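Local coordinates for protein DNA polymerase III, beta subunit (Thermotoga maritima, PDB 1VPK) that probably tethers DNA polymerases and other proteins to DNA and makes synthesis processive, working as a ring-shaped head-to-tail homodimer around the duplex, at residues 17-22 with 92-97; 165-170 with 205-210; 296-301 with 319-324. All blocks are in the same frame, centred on the assembly; numbering follows the deposited sequence.

The three contacts lie in series along the chain, one in each of the three clamp-family regions. Contacts 1 and 2 share a plan: a strand passes directly into a helix through a hydroxyl N-cap residue, and the second segment bonds to the backbone at that junction. Their centres are about 33 Å apart. Contacts 2 and 3, about 37 Å apart between centres, involve the two outermost strands of one nine-stranded sheet, 201-206 and 320-323. Contacts 1 and 3 are about 57 Å apart between centres, on opposite sides of the chain's centre. None touches another; even contacts 1 and 2 stay about 15 Å apart at their nearest atoms. Of the three, contact 1 alone reaches the second subunit.

Contact 1 (17-22 with 92-97); sequences VTTLEL and KVLPDE
Thr19, the first residue of helix 19-29, meets Leu94 and the carbonyls of Asp96 and Glu97 with all parts of its short side chain and its own amide. Its N-H runs almost straight to Glu97 O (N to O 2.8 Å, 169° at the hydrogen). Its hydroxyl gives a second bond, OG1 to Asp96 O at 2.6 Å, and OG1 is also hydrogen-bonded to Thr99 OG1. With chi1 at -61°, OG1 stands beside the backbone N, which lets hydroxyl and amide address two consecutive carbonyls. The methyl CG2, anti to the backbone N, then meets Leu94 CB at 3.8 Å. Threonine suits this place because one branch bonds while the other packs.

Glu97 contributes its backbone carbonyl; its CB is directed away from the other segment. That O is gripped twice, since a water 2.6 Å from Glu97 O donates to it and accepts from Leu20 N; two amides of the helix's first turn are thus satisfied. Leu94 supplies the apolar side, its CD1 4.3 Å from Leu22 CD2. Thr18 caps the helix through OG1, which accepts from Glu21 N.

Val17 pairs with Thr99, placing strand 13-18 beside 98-104; beyond the strand end the loop before strand 98-104 stays bonded to the start of helix 19-29. Leu94 rests on Ile110 and Ser112 of strand 107-112 and Phe117 of strand 115-120, while Pro95 packs against Arg280 of the second subunit.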
loop_
_atom_site.group_PDB
_atom_site.type_symbol
_atom_site.label_atom_id
_atom_site.label_comp_id
_atom_site.label_asym_id
_atom_site.label_seq_id
_atom_site.Cartn_x
_atom_site.Cartn_y
_atom_site.Cartn_z
ATOM N N VAL A 17 33.653 6.165 0.619
ATOM C CA VAL A 17 32.836 5.810 1.798
ATOM C C VAL A 17 32.082 4.487 1.521
ATOM O O VAL A 17 31.765 4.184 0.375
ATOM C CB VAL A 17 31.834 6.982 2.102
ATOM C CG1 VAL A 17 30.942 7.221 0.947
ATOM C CG2 VAL A 17 31.015 6.737 3.446
ATOM N N THR A 18 31.782 3.710 2.544
ATOM C CA THR A 18 30.994 2.519 2.328
ATOM C C THR A 18 29.616 2.992 2.008
ATOM O O THR A 18 29.176 4.046 2.482
ATOM C CB THR A 18 30.897 1.616 3.567
ATOM O OG1 THR A 18 30.195 2.323 4.591
ATOM C CG2 THR A 18 32.302 1.201 4.037
ATOM N N THR A 19 28.937 2.215 1.169
ATOM C CA THR A 19 27.600 2.580 0.715
ATOM C C THR A 19 26.593 2.557 1.873
ATOM O O THR A 19 25.735 3.415 1.993
ATOM C CB THR A 19 27.178 1.637 -0.373
ATOM O OG1 THR A 19 28.113 1.776 -1.446
ATOM C CG2 THR A 19 25.800 1.964 -0.842
ATOM N N LEU A 20 26.740 1.587 2.738
ATOM C CA LEU A 20 25.919 1.475 3.942
ATOM C C LEU A 20 25.998 2.733 4.836
ATOM O O LEU A 20 24.948 3.233 5.326
ATOM C CB LEU A 20 26.340 0.203 4.690
ATOM C CG LEU A 20 25.456 -0.131 5.878
ATOM C CD1 LEU A 20 23.982 -0.392 5.445
ATOM C CD2 LEU A 20 26.045 -1.330 6.589
ATOM N N GLU A 21 27.211 3.275 5.013
ATOM C CA GLU A 21 27.409 4.528 5.784
ATOM C C GLU A 21 26.726 5.726 5.144
ATOM O O GLU A 21 26.050 6.495 5.832
ATOM C CB GLU A 21 28.886 4.822 5.955
ATOM C CG GLU A 21 29.218 6.136 6.651
ATOM C CD GLU A 21 28.772 6.256 8.109
ATOM O OE1 GLU A 21 28.355 5.262 8.760
ATOM O OE2 GLU A 21 28.929 7.370 8.645
ATOM N N LEU A 22 26.947 5.920 3.838
ATOM C CA LEU A 22 26.339 7.001 3.134
ATOM C C LEU A 22 24.838 6.898 3.198
ATOM O O LEU A 22 24.157 7.908 3.388
ATOM C CB LEU A 22 26.810 7.023 1.645
ATOM C CG LEU A 22 26.366 8.217 0.815
ATOM C CD1 LEU A 22 26.933 9.537 1.374
ATOM C CD2 LEU A 22 26.775 8.021 -0.675
ATOM N N LYS A 92 19.723 4.483 -1.929
ATOM C CA LYS A 92 19.057 3.203 -1.641
ATOM C C LYS A 92 19.253 2.151 -2.726
ATOM O O LYS A 92 18.996 0.980 -2.494
ATOM C CB LYS A 92 17.562 3.401 -1.299
ATOM C CG LYS A 92 17.395 4.242 0.014
ATOM C CD LYS A 92 15.932 4.525 0.411
ATOM C CE LYS A 92 15.833 5.904 1.108
ATOM N NZ LYS A 92 14.623 6.101 2.018
ATOM N N VAL A 93 19.737 2.549 -3.900
ATOM C CA VAL A 93 19.984 1.588 -4.983
ATOM C C VAL A 93 21.449 1.451 -5.451
ATOM O O VAL A 93 21.717 0.690 -6.379
ATOM C CB VAL A 93 19.063 1.892 -6.227
ATOM C CG1 VAL A 93 17.569 1.828 -5.833
ATOM C CG2 VAL A 93 19.383 3.250 -6.824
ATOM N N LEU A 94 22.390 2.178 -4.848
ATOM C CA LEU A 94 23.801 1.999 -5.195
ATOM C C LEU A 94 24.125 0.513 -4.960
ATOM O O LEU A 94 23.769 -0.011 -3.940
ATOM C CB LEU A 94 24.703 2.905 -4.344
ATOM C CG LEU A 94 24.455 4.416 -4.605
ATOM C CD1 LEU A 94 25.267 5.264 -3.648
ATOM C CD2 LEU A 94 24.746 4.803 -6.066
ATOM N N PRO A 95 24.705 -0.160 -5.948
ATOM C CA PRO A 95 24.819 -1.600 -5.891
ATOM C C PRO A 95 26.036 -2.198 -5.177
ATOM O O PRO A 95 26.003 -3.402 -4.886
ATOM C CB PRO A 95 24.921 -1.967 -7.355
ATOM C CG PRO A 95 25.605 -0.843 -7.952
ATOM C CD PRO A 95 25.211 0.358 -7.220
ATOM N N ASP A 96 27.091 -1.403 -4.936
ATOM C CA ASP A 96 28.380 -1.945 -4.428
ATOM C C ASP A 96 28.629 -1.552 -2.953
ATOM O O ASP A 96 28.029 -0.618 -2.467
ATOM C CB ASP A 96 29.504 -1.416 -5.308
ATOM C CG ASP A 96 30.785 -2.193 -5.177
ATOM O OD1 ASP A 96 31.082 -2.975 -6.131
ATOM O OD2 ASP A 96 31.535 -1.990 -4.174
ATOM N N GLU A 97 29.483 -2.323 -2.253
ATOM C CA GLU A 97 29.863 -2.066 -0.834
ATOM C C GLU A 97 30.503 -0.680 -0.657
ATOM O O GLU A 97 30.384 -0.065 0.414
ATOM C CB GLU A 97 30.876 -3.113 -0.334
ATOM C CG GLU A 97 30.236 -4.371 0.161
ATOM C CD GLU A 97 31.239 -5.369 0.661
ATOM O OE1 GLU A 97 32.258 -4.972 1.350
ATOM O OE2 GLU A 97 31.029 -6.602 0.412
HETATM O O HOH W 1 28.581 -0.770 2.114
#

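Contact 2 (165-170 with 205-210); sequences NLNGVF and LSLKSM
Val169 and Leu205 face each other as an antiparallel hydrogen-bonded pair: Val169 N reaches Leu205 O at 2.8 Å, and Leu205 N returns a bond to Val169 O at 3.1 Å. The close-packed part begins at the next pair, Gly168 with Ser206, where Gly168 CA comes within 3.0 Å of Leu205 O in a CA-H...O contact. A CB on residue 168 would collide with that oxygen, so glycine fits here. Val169 CG2 lies 3.8 Å from Met210 CG, the two side chains crossing at about a right angle. Bends at chi2 and chi3 curl the methionine, and its CE too packs against the valine. A flexible thioether chain can wrap a branched neighbour in this way.

Toward Asn167 direct packing gives way to a polar, partly water-bridged link, though the residues remain buried. Asn167, centre of an inverse gamma turn, accepts from Leu207 N through its backbone O at 2.9 Å, a bent bond (136° at the hydrogen). Its amide crosses the leucine, ND2 being 3.6 Å from Leu207 CB, and ND2 is satisfied by Ala158 O. Water donates to Asn167 OD1 at 2.6 Å and accepts from Lys208 N, linking the asparagine to the helix's first turn. Ser206 OG caps that turn at Ser209 N and also bonds Glu62.

Strand 201-206, outermost in its sheet, thus pairs with 168-174 just before helix 207-218 begins. Leu205 and Met210 both touch Trp171 of strand 168-174, Leu207 packs on Ile154, and Leu205 also meets Met245 of strand 241-246.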
loop_
_atom_site.group_PDB
_atom_site.type_symbol
_atom_site.label_atom_id
_atom_site.label_comp_id
_atom_site.label_asym_id
_atom_site.label_seq_id
_atom_site.Cartn_x
_atom_site.Cartn_y
_atom_site.Cartn_z
ATOM N N ASN A 165 -0.326 24.158 19.252
ATOM C CA ASN A 165 -0.157 23.655 20.605
ATOM C C ASN A 165 -0.408 22.157 20.750
ATOM O O ASN A 165 -0.088 21.597 21.797
ATOM C CB ASN A 165 -1.018 24.439 21.603
ATOM C CG ASN A 165 -2.505 24.176 21.458
ATOM O OD1 ASN A 165 -3.006 23.845 20.394
ATOM N ND2 ASN A 165 -3.224 24.377 22.539
ATOM N N LEU A 166 -1.008 21.542 19.721
ATOM C CA LEU A 166 -1.262 20.099 19.652
ATOM C C LEU A 166 -0.490 19.333 18.542
ATOM O O LEU A 166 -0.473 18.080 18.534
ATOM C CB LEU A 166 -2.760 19.883 19.460
ATOM C CG LEU A 166 -3.640 20.305 20.658
ATOM C CD1 LEU A 166 -5.100 20.085 20.317
ATOM C CD2 LEU A 166 -3.266 19.574 21.968
ATOM N N ASN A 167 0.123 20.080 17.629
ATOM C CA ASN A 167 0.874 19.546 16.508
ATOM C C ASN A 167 2.303 19.192 16.968
ATOM O O ASN A 167 3.298 19.834 16.579
ATOM C CB ASN A 167 0.909 20.589 15.375
ATOM C CG ASN A 167 1.612 20.075 14.108
ATOM O OD1 ASN A 167 2.524 20.702 13.620
ATOM N ND2 ASN A 167 1.181 18.896 13.603
ATOM N N GLY A 168 2.388 18.185 17.833
ATOM C CA GLY A 168 3.650 17.845 18.457
ATOM C C GLY A 168 3.489 16.939 19.649
ATOM O O GLY A 168 2.389 16.433 19.941
ATOM N N VAL A 169 4.608 16.719 20.329
ATOM C CA VAL A 169 4.659 15.892 21.511
ATOM C C VAL A 169 5.292 16.706 22.625
ATOM O O VAL A 169 6.314 17.371 22.437
ATOM C CB VAL A 169 5.496 14.614 21.315
ATOM C CG1 VAL A 169 5.519 13.754 22.626
ATOM C CG2 VAL A 169 4.993 13.792 20.137
ATOM N N PHE A 170 4.651 16.625 23.779
ATOM C CA PHE A 170 5.038 17.373 24.960
ATOM C C PHE A 170 5.913 16.484 25.821
ATOM O O PHE A 170 5.563 15.331 26.113
ATOM C CB PHE A 170 3.765 17.850 25.699
ATOM C CG PHE A 170 4.029 18.863 26.795
ATOM C CD1 PHE A 170 4.621 20.089 26.513
ATOM C CD2 PHE A 170 3.647 18.595 28.109
ATOM C CE1 PHE A 170 4.854 21.003 27.522
ATOM C CE2 PHE A 170 3.892 19.522 29.128
ATOM C CZ PHE A 170 4.482 20.714 28.829
ATOM N N LEU A 205 7.798 19.848 21.376
ATOM C CA LEU A 205 8.439 19.747 20.071
ATOM C C LEU A 205 7.361 19.444 19.034
ATOM O O LEU A 205 6.404 18.674 19.304
ATOM C CB LEU A 205 9.519 18.661 20.079
ATOM C CG LEU A 205 10.720 18.842 21.032
ATOM C CD1 LEU A 205 11.620 17.635 20.933
ATOM C CD2 LEU A 205 11.511 20.156 20.785
ATOM N N SER A 206 7.508 20.055 17.864
ATOM C CA SER A 206 6.549 19.946 16.752
ATOM C C SER A 206 6.486 18.515 16.251
ATOM O O SER A 206 7.416 17.715 16.471
ATOM C CB SER A 206 6.916 20.878 15.574
ATOM O OG SER A 206 7.988 20.339 14.765
ATOM N N LEU A 207 5.401 18.185 15.554
ATOM C CA LEU A 207 5.266 16.856 15.006
ATOM C C LEU A 207 6.361 16.575 13.982
ATOM O O LEU A 207 6.939 15.484 13.997
ATOM C CB LEU A 207 3.884 16.675 14.390
ATOM C CG LEU A 207 3.538 15.294 13.818
ATOM C CD1 LEU A 207 3.786 14.188 14.817
ATOM C CD2 LEU A 207 2.111 15.333 13.393
ATOM N N LYS A 208 6.684 17.564 13.141
ATOM C CA LYS A 208 7.774 17.412 12.180
ATOM C C LYS A 208 9.131 17.133 12.885
ATOM O O LYS A 208 9.880 16.266 12.458
ATOM C CB LYS A 208 7.865 18.594 11.209
ATOM C CG LYS A 208 9.037 18.401 10.223
ATOM C CD LYS A 208 8.763 18.634 8.777
ATOM C CE LYS A 208 10.083 18.572 7.966
ATOM N NZ LYS A 208 10.227 19.712 7.095
ATOM N N SER A 209 9.397 17.818 13.995
ATOM C CA SER A 209 10.616 17.604 14.751
ATOM C C SER A 209 10.650 16.185 15.315
ATOM O O SER A 209 11.654 15.502 15.232
ATOM C CB SER A 209 10.754 18.621 15.879
ATOM O OG SER A 209 11.113 19.898 15.405
ATOM N N MET A 210 9.511 15.746 15.829
ATOM C CA MET A 210 9.348 14.419 16.416
ATOM C C MET A 210 9.487 13.241 15.484
ATOM O O MET A 210 10.010 12.201 15.889
ATOM C CB MET A 210 8.008 14.368 17.167
ATOM C CG MET A 210 8.024 15.230 18.421
ATOM S SD MET A 210 9.285 14.765 19.614
ATOM C CE MET A 210 8.860 13.073 20.095
HETATM O O HOH W 2 4.884 20.000 12.740
#

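Contact 3 (296-301 with 319-324); sequences IEENVM and VQKEGE
Asn299 O accepts from Val319 N at 3.1 Å in a nearly straight bond (169° at the hydrogen), beside a tight turn in which Glu297 N bonds to Val300 O. Lys321 then crosses this turn. Its CG, anti to the backbone N (chi1 179°), packs 3.8 Å from Ile296 CG2, and its CE passes 3.5 Å from Glu297 O. The aliphatic part thus lines the turn on its way to the amine of this buried residue. There Lys321 NZ forms a salt bridge with Glu298 OE1 at 2.6 Å, meeting it from above the carboxylate plane. The same amine donates to Gly323 O at 2.8 Å and pairs with Asp325, so three acceptors grip it. Gly323 has a positive phi, 92°, with backbone angles that would press a CB against the preceding carbonyl.

Val319 fills the other half with both branches. CG1 lies 3.9 Å from Met301 CB and near its CE, the two side chains crossing at about a right angle, while CG2 sits over the backbone at Val300 N. Such a compact branched residue suits the space between Met301 and Val267 and Val269 of strand 265-270.

An alanine in place of Lys321 would probably leave the Glu298 and Asp325 carboxylates without their shared cation and open a gap beside Ile296.

The chemistry thus divides: Val319, at the entry to edge strand 320-323, and the Lys321 methylenes join the hairpin end of strands 292-296 and 300-307 to the neighbouring sheet, while the lysine's charge, on a buried residue, probably depends on its carboxylate partners.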
loop_
_atom_site.group_PDB
_atom_site.type_symbol
_atom_site.label_atom_id
_atom_site.label_comp_id
_atom_site.label_asym_id
_atom_site.label_seq_id
_atom_site.Cartn_x
_atom_site.Cartn_y
_atom_site.Cartn_z
ATOM N N ILE A 296 -22.883 -1.319 27.505
ATOM C CA ILE A 296 -22.168 -2.108 28.466
ATOM C C ILE A 296 -23.128 -2.648 29.542
ATOM O O ILE A 296 -23.848 -1.900 30.196
ATOM C CB ILE A 296 -21.063 -1.266 29.097
ATOM C CG1 ILE A 296 -20.135 -0.722 28.033
ATOM C CG2 ILE A 296 -20.304 -2.113 30.110
ATOM C CD1 ILE A 296 -19.348 0.424 28.480
ATOM N N GLU A 297 -23.160 -3.967 29.663
ATOM C CA GLU A 297 -24.018 -4.687 30.565
ATOM C C GLU A 297 -23.109 -5.557 31.417
ATOM O O GLU A 297 -21.874 -5.470 31.329
ATOM C CB GLU A 297 -25.008 -5.559 29.789
ATOM C CG GLU A 297 -25.852 -4.759 28.780
ATOM C CD GLU A 297 -26.641 -5.639 27.794
ATOM O OE1 GLU A 297 -26.757 -6.878 28.031
ATOM O OE2 GLU A 297 -27.161 -5.072 26.789
ATOM N N GLU A 298 -23.705 -6.413 32.236
ATOM C CA GLU A 298 -22.944 -7.036 33.283
ATOM C C GLU A 298 -21.820 -7.951 32.799
ATOM O O GLU A 298 -20.724 -7.927 33.383
ATOM C CB GLU A 298 -23.873 -7.751 34.260
ATOM C CG GLU A 298 -23.174 -8.112 35.640
ATOM C CD GLU A 298 -21.975 -7.184 36.068
ATOM O OE1 GLU A 298 -22.171 -5.962 36.310
ATOM O OE2 GLU A 298 -20.830 -7.721 36.171
ATOM N N ASN A 299 -22.088 -8.725 31.748
ATOM C CA ASN A 299 -21.167 -9.744 31.216
ATOM C C ASN A 299 -20.739 -9.542 29.752
ATOM O O ASN A 299 -19.906 -10.292 29.240
ATOM C CB ASN A 299 -21.881 -11.119 31.257
ATOM C CG ASN A 299 -22.023 -11.648 32.652
ATOM O OD1 ASN A 299 -23.120 -11.862 33.141
ATOM N ND2 ASN A 299 -20.904 -11.828 33.322
ATOM N N VAL A 300 -21.391 -8.615 29.072
ATOM C CA VAL A 300 -21.179 -8.383 27.657
ATOM C C VAL A 300 -21.279 -6.907 27.385
ATOM O O VAL A 300 -21.836 -6.121 28.173
ATOM C CB VAL A 300 -22.221 -9.140 26.727
ATOM C CG1 VAL A 300 -22.115 -10.622 26.888
ATOM C CG2 VAL A 300 -23.642 -8.731 27.026
ATOM N N MET A 301 -20.755 -6.546 26.235
ATOM C CA MET A 301 -20.835 -5.223 25.724
ATOM C C MET A 301 -21.320 -5.397 24.299
ATOM O O MET A 301 -20.763 -6.223 23.585
ATOM C CB MET A 301 -19.418 -4.662 25.793
ATOM C CG MET A 301 -19.251 -3.310 25.408
ATOM S SD MET A 301 -17.603 -2.695 25.830
ATOM C CE MET A 301 -16.462 -3.677 24.902
ATOM N N VAL A 319 -17.115 -9.717 28.143
ATOM C CA VAL A 319 -16.234 -8.788 28.852
ATOM C C VAL A 319 -16.330 -9.132 30.321
ATOM O O VAL A 319 -17.298 -9.759 30.730
ATOM C CB VAL A 319 -16.609 -7.301 28.681
ATOM C CG1 VAL A 319 -16.567 -6.868 27.245
ATOM C CG2 VAL A 319 -17.963 -6.964 29.301
ATOM N N GLN A 320 -15.307 -8.747 31.081
ATOM C CA GLN A 320 -15.439 -8.654 32.515
ATOM C C GLN A 320 -15.662 -7.193 32.872
ATOM O O GLN A 320 -14.861 -6.329 32.480
ATOM C CB GLN A 320 -14.201 -9.216 33.173
ATOM C CG GLN A 320 -14.018 -10.726 32.932
ATOM C CD GLN A 320 -15.033 -11.582 33.619
ATOM O OE1 GLN A 320 -15.396 -11.364 34.782
ATOM N NE2 GLN A 320 -15.521 -12.588 32.902
ATOM N N LYS A 321 -16.774 -6.900 33.553
ATOM C CA LYS A 321 -17.202 -5.530 33.850
ATOM C C LYS A 321 -17.502 -5.319 35.368
ATOM O O LYS A 321 -18.207 -6.100 35.972
ATOM C CB LYS A 321 -18.448 -5.230 33.018
ATOM C CG LYS A 321 -19.069 -3.844 33.210
ATOM C CD LYS A 321 -20.049 -3.822 34.393
ATOM C CE LYS A 321 -21.429 -3.335 34.037
ATOM N NZ LYS A 321 -22.343 -3.625 35.205
ATOM N N GLU A 322 -16.927 -4.268 35.943
ATOM C CA GLU A 322 -17.195 -3.804 37.310
ATOM C C GLU A 322 -17.983 -2.487 37.217
ATOM O O GLU A 322 -17.717 -1.687 36.362
ATOM C CB GLU A 322 -15.880 -3.406 38.000
ATOM C CG GLU A 322 -14.919 -4.510 38.275
ATOM C CD GLU A 322 -13.784 -4.112 39.198
ATOM O OE1 GLU A 322 -13.163 -3.042 39.022
ATOM O OE2 GLU A 322 -13.490 -4.902 40.083
ATOM N N GLY A 323 -18.901 -2.246 38.140
ATOM C CA GLY A 323 -19.574 -0.967 38.253
ATOM C C GLY A 323 -20.852 -0.912 37.479
ATOM O O GLY A 323 -21.522 -1.885 37.306
ATOM N N GLU A 324 -21.175 0.270 36.990
ATOM C CA GLU A 324 -22.469 0.563 36.403
ATOM C C GLU A 324 -22.601 0.156 34.921
ATOM O O GLU A 324 -21.655 0.296 34.151
ATOM C CB GLU A 324 -22.675 2.081 36.509
ATOM C CG GLU A 324 -22.899 2.576 37.915
ATOM C CD GLU A 324 -24.242 2.094 38.414
ATOM O OE1 GLU A 324 -25.281 2.647 37.947
ATOM O OE2 GLU A 324 -24.278 1.142 39.244
HETATM O O HOH W 3 -18.779 -13.288 32.662
#